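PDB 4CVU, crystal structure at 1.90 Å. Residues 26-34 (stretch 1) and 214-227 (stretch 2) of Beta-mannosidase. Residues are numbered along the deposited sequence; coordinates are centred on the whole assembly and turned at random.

Stretch 1 (26-34) GKASIHDLA
Stretch 2 214-227: PGRIVQLSKGGELY

Two segments of Beta-mannosidase, at least 182 residues apart in sequence where they touch, pair as antiparallel strands (S29 to D32 with a strand running to S221, axes at 159° and 4.7 Å apart), burying 738 Å² in total. G26 begins the contact beside the type II turn S221-G224: its O accepts from E225 N (3.0 Å), and G224 CA lies 3.5 Å from that O, where a side chain on G224 would clash. The positive phi at G223 (65/20) favours glycine. K27 (chi1 m) points away; its O and Q219 O, each 2.9 Å from one water, are bridged by it. A28 (-71/130) donates its N to the carboxylate oxygen E225 OE1 (3.0 Å), while its small CB packs on L220 CD2 (3.8 Å).

From S29 the backbone is extended (phi/psi -98/121 to -70/124). S29 pairs with Q219, N to O 3.0 Å and O to N 2.8 Å; H31 (chi1 m) pairs with I217, N to O 3.0 Å and O to N 2.9 Å, through backbone alone, its side-chain end leading away. These four side chains share one face. I30 and D32 occupy the other with V218 and R216; I30 CG2 meets the aliphatic R216 CG at 3.5 Å. D32 (chi1 t) turns OD1 to accept from A34 N (2.9 Å). L33 (-63/-18; m, t) adds N to G215 O (3.1 Å) and buries CD2 against I217 CG1 (3.9 Å).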

# COMPACT_ATOMS: atom_id res chain seq x y z
N GLY A 26 -54.00 0.44 -18.41
CA GLY A 26 -53.08 1.46 -19.00
C GLY A 26 -51.99 1.96 -18.06
O GLY A 26 -51.69 3.15 -17.98
N LYS A 27 -51.38 1.02 -17.34
CA LYS A 27 -50.35 1.36 -16.36
C LYS A 27 -49.07 1.88 -17.03
O LYS A 27 -48.78 1.59 -18.19
CB LYS A 27 -50.02 0.15 -15.47
CG LYS A 27 -51.18 -0.26 -14.56
CD LYS A 27 -50.69 -0.76 -13.20
N ALA A 28 -48.33 2.68 -16.27
CA ALA A 28 -47.07 3.23 -16.74
C ALA A 28 -46.04 2.10 -16.82
O ALA A 28 -45.89 1.34 -15.88
CB ALA A 28 -46.58 4.33 -15.80
N SER A 29 -45.36 2.00 -17.95
CA SER A 29 -44.33 0.98 -18.15
C SER A 29 -42.94 1.60 -17.90
O SER A 29 -42.56 2.58 -18.55
CB SER A 29 -44.43 0.41 -19.57
OG SER A 29 -43.35 -0.45 -19.87
N ILE A 30 -42.20 1.04 -16.94
CA ILE A 30 -40.91 1.58 -16.53
C ILE A 30 -39.76 0.59 -16.68
O ILE A 30 -39.79 -0.48 -16.09
CB ILE A 30 -40.95 2.03 -15.06
CG1 ILE A 30 -42.00 3.13 -14.87
CG2 ILE A 30 -39.57 2.50 -14.60
CD1 ILE A 30 -42.70 3.07 -13.53
N HIS A 31 -38.75 0.98 -17.46
CA HIS A 31 -37.44 0.31 -17.51
C HIS A 31 -36.39 1.07 -16.65
O HIS A 31 -35.98 2.18 -17.00
CB HIS A 31 -36.95 0.23 -18.95
CG HIS A 31 -37.71 -0.73 -19.80
ND1 HIS A 31 -39.00 -0.50 -20.22
CD2 HIS A 31 -37.35 -1.93 -20.35
CE1 HIS A 31 -39.41 -1.51 -20.97
NE2 HIS A 31 -38.44 -2.39 -21.06
N ASP A 32 -35.97 0.46 -15.54
CA ASP A 32 -34.92 1.02 -14.70
C ASP A 32 -33.62 0.92 -15.46
O ASP A 32 -33.23 -0.15 -15.91
CB ASP A 32 -34.85 0.26 -13.36
CG ASP A 32 -33.86 0.91 -12.34
OD1 ASP A 32 -32.99 1.70 -12.71
OD2 ASP A 32 -33.92 0.61 -11.16
N LEU A 33 -32.94 2.05 -15.64
CA LEU A 33 -31.65 2.06 -16.35
C LEU A 33 -30.55 1.25 -15.66
O LEU A 33 -29.57 0.87 -16.31
CB LEU A 33 -31.20 3.50 -16.62
CG LEU A 33 -32.05 4.23 -17.67
CD1 LEU A 33 -31.47 5.61 -17.94
CD2 LEU A 33 -32.16 3.48 -19.01
N ALA A 34 -30.72 0.93 -14.38
CA ALA A 34 -29.80 0.07 -13.67
C ALA A 34 -29.77 -1.35 -14.19
O ALA A 34 -28.75 -2.02 -14.07
CB ALA A 34 -30.13 0.05 -12.18
N PRO A 214 -30.14 7.72 -9.78
CA PRO A 214 -30.94 6.83 -10.63
C PRO A 214 -31.67 7.45 -11.79
O PRO A 214 -31.85 8.64 -11.88
CB PRO A 214 -32.00 6.29 -9.67
CG PRO A 214 -31.35 6.29 -8.36
CD PRO A 214 -30.64 7.61 -8.36
N GLY A 215 -32.06 6.60 -12.71
CA GLY A 215 -32.71 7.04 -13.93
C GLY A 215 -33.52 5.92 -14.54
O GLY A 215 -33.30 4.76 -14.24
N ARG A 216 -34.45 6.28 -15.40
CA ARG A 216 -35.28 5.26 -16.03
C ARG A 216 -35.97 5.75 -17.28
O ARG A 216 -35.95 6.91 -17.58
CB ARG A 216 -36.25 4.65 -15.02
CG ARG A 216 -37.54 5.37 -14.77
CD ARG A 216 -37.46 6.62 -13.92
NE ARG A 216 -36.81 6.46 -12.63
CZ ARG A 216 -36.41 7.48 -11.90
NH1 ARG A 216 -36.60 8.70 -12.32
NH2 ARG A 216 -35.75 7.29 -10.79
N ILE A 217 -36.55 4.81 -18.01
CA ILE A 217 -37.40 5.12 -19.15
C ILE A 217 -38.85 4.88 -18.79
O ILE A 217 -39.17 3.86 -18.21
CB ILE A 217 -37.07 4.28 -20.39
CG1 ILE A 217 -35.60 4.38 -20.73
CG2 ILE A 217 -37.83 4.81 -21.57
CD1 ILE A 217 -35.13 3.39 -21.77
N VAL A 218 -39.70 5.86 -19.09
CA VAL A 218 -41.12 5.77 -18.76
C VAL A 218 -41.94 5.80 -20.05
O VAL A 218 -41.84 6.76 -20.82
CB VAL A 218 -41.57 6.93 -17.87
CG1 VAL A 218 -43.02 6.74 -17.42
CG2 VAL A 218 -40.67 7.06 -16.66
N GLN A 219 -42.72 4.73 -20.30
CA GLN A 219 -43.69 4.69 -21.39
C GLN A 219 -45.13 4.87 -20.88
O GLN A 219 -45.64 4.05 -20.11
CB GLN A 219 -43.56 3.43 -22.23
CG GLN A 219 -42.68 3.67 -23.44
CD GLN A 219 -42.62 2.50 -24.40
OE1 GLN A 219 -42.86 1.35 -24.03
NE2 GLN A 219 -42.30 2.80 -25.65
N LEU A 220 -45.75 5.96 -21.32
CA LEU A 220 -47.10 6.36 -20.88
C LEU A 220 -48.11 6.21 -22.01
O LEU A 220 -47.90 6.76 -23.09
CB LEU A 220 -47.11 7.82 -20.44
CG LEU A 220 -46.10 8.20 -19.37
CD1 LEU A 220 -46.20 9.70 -19.12
CD2 LEU A 220 -46.32 7.41 -18.09
N SER A 221 -49.20 5.49 -21.74
CA SER A 221 -50.27 5.30 -22.72
C SER A 221 -51.40 6.33 -22.56
O SER A 221 -51.69 6.79 -21.45
CB SER A 221 -50.81 3.87 -22.63
OG SER A 221 -51.04 3.49 -21.29
N LYS A 222 -52.01 6.69 -23.69
CA LYS A 222 -53.10 7.68 -23.74
C LYS A 222 -54.26 7.31 -22.82
O LYS A 222 -54.70 6.17 -22.81
CB LYS A 222 -53.63 7.87 -25.17
N GLY A 223 -54.73 8.28 -22.03
CA GLY A 223 -55.81 8.04 -21.06
C GLY A 223 -55.47 7.10 -19.91
O GLY A 223 -56.36 6.56 -19.25
N GLY A 224 -54.17 6.92 -19.65
CA GLY A 224 -53.73 5.96 -18.64
C GLY A 224 -53.12 6.62 -17.41
O GLY A 224 -53.40 7.78 -17.09
N GLU A 225 -52.28 5.84 -16.74
CA GLU A 225 -51.62 6.29 -15.52
C GLU A 225 -50.65 7.41 -15.84
O GLU A 225 -50.04 7.43 -16.90
CB GLU A 225 -50.87 5.11 -14.91
CG GLU A 225 -51.10 4.90 -13.42
CD GLU A 225 -50.01 4.04 -12.77
OE1 GLU A 225 -49.17 3.46 -13.49
OE2 GLU A 225 -50.00 3.95 -11.53
N LEU A 226 -50.49 8.35 -14.93
CA LEU A 226 -49.44 9.36 -15.04
C LEU A 226 -48.16 8.85 -14.32
O LEU A 226 -48.20 7.85 -13.61
CB LEU A 226 -49.91 10.67 -14.42
CG LEU A 226 -51.25 11.21 -14.94
CD1 LEU A 226 -51.56 12.54 -14.28
CD2 LEU A 226 -51.23 11.35 -16.45
N TYR A 227 -47.05 9.54 -14.52
CA TYR A 227 -45.79 9.24 -13.83
C TYR A 227 -45.39 10.37 -12.88
O TYR A 227 -45.38 11.53 -13.26
CB TYR A 227 -44.66 8.99 -14.83
CG TYR A 227 -43.32 8.88 -14.12
CD1 TYR A 227 -42.98 7.73 -13.44
CD2 TYR A 227 -42.45 9.95 -14.09
CE1 TYR A 227 -41.77 7.62 -12.76
CE2 TYR A 227 -41.25 9.87 -13.40
CZ TYR A 227 -40.90 8.70 -12.75
OH TYR A 227 -39.69 8.64 -12.08
O HOH W 1 -49.36 5.46 -18.55
O HOH W 2 -47.95 2.51 -20.83
O HOH W 3 -31.35 3.74 -11.84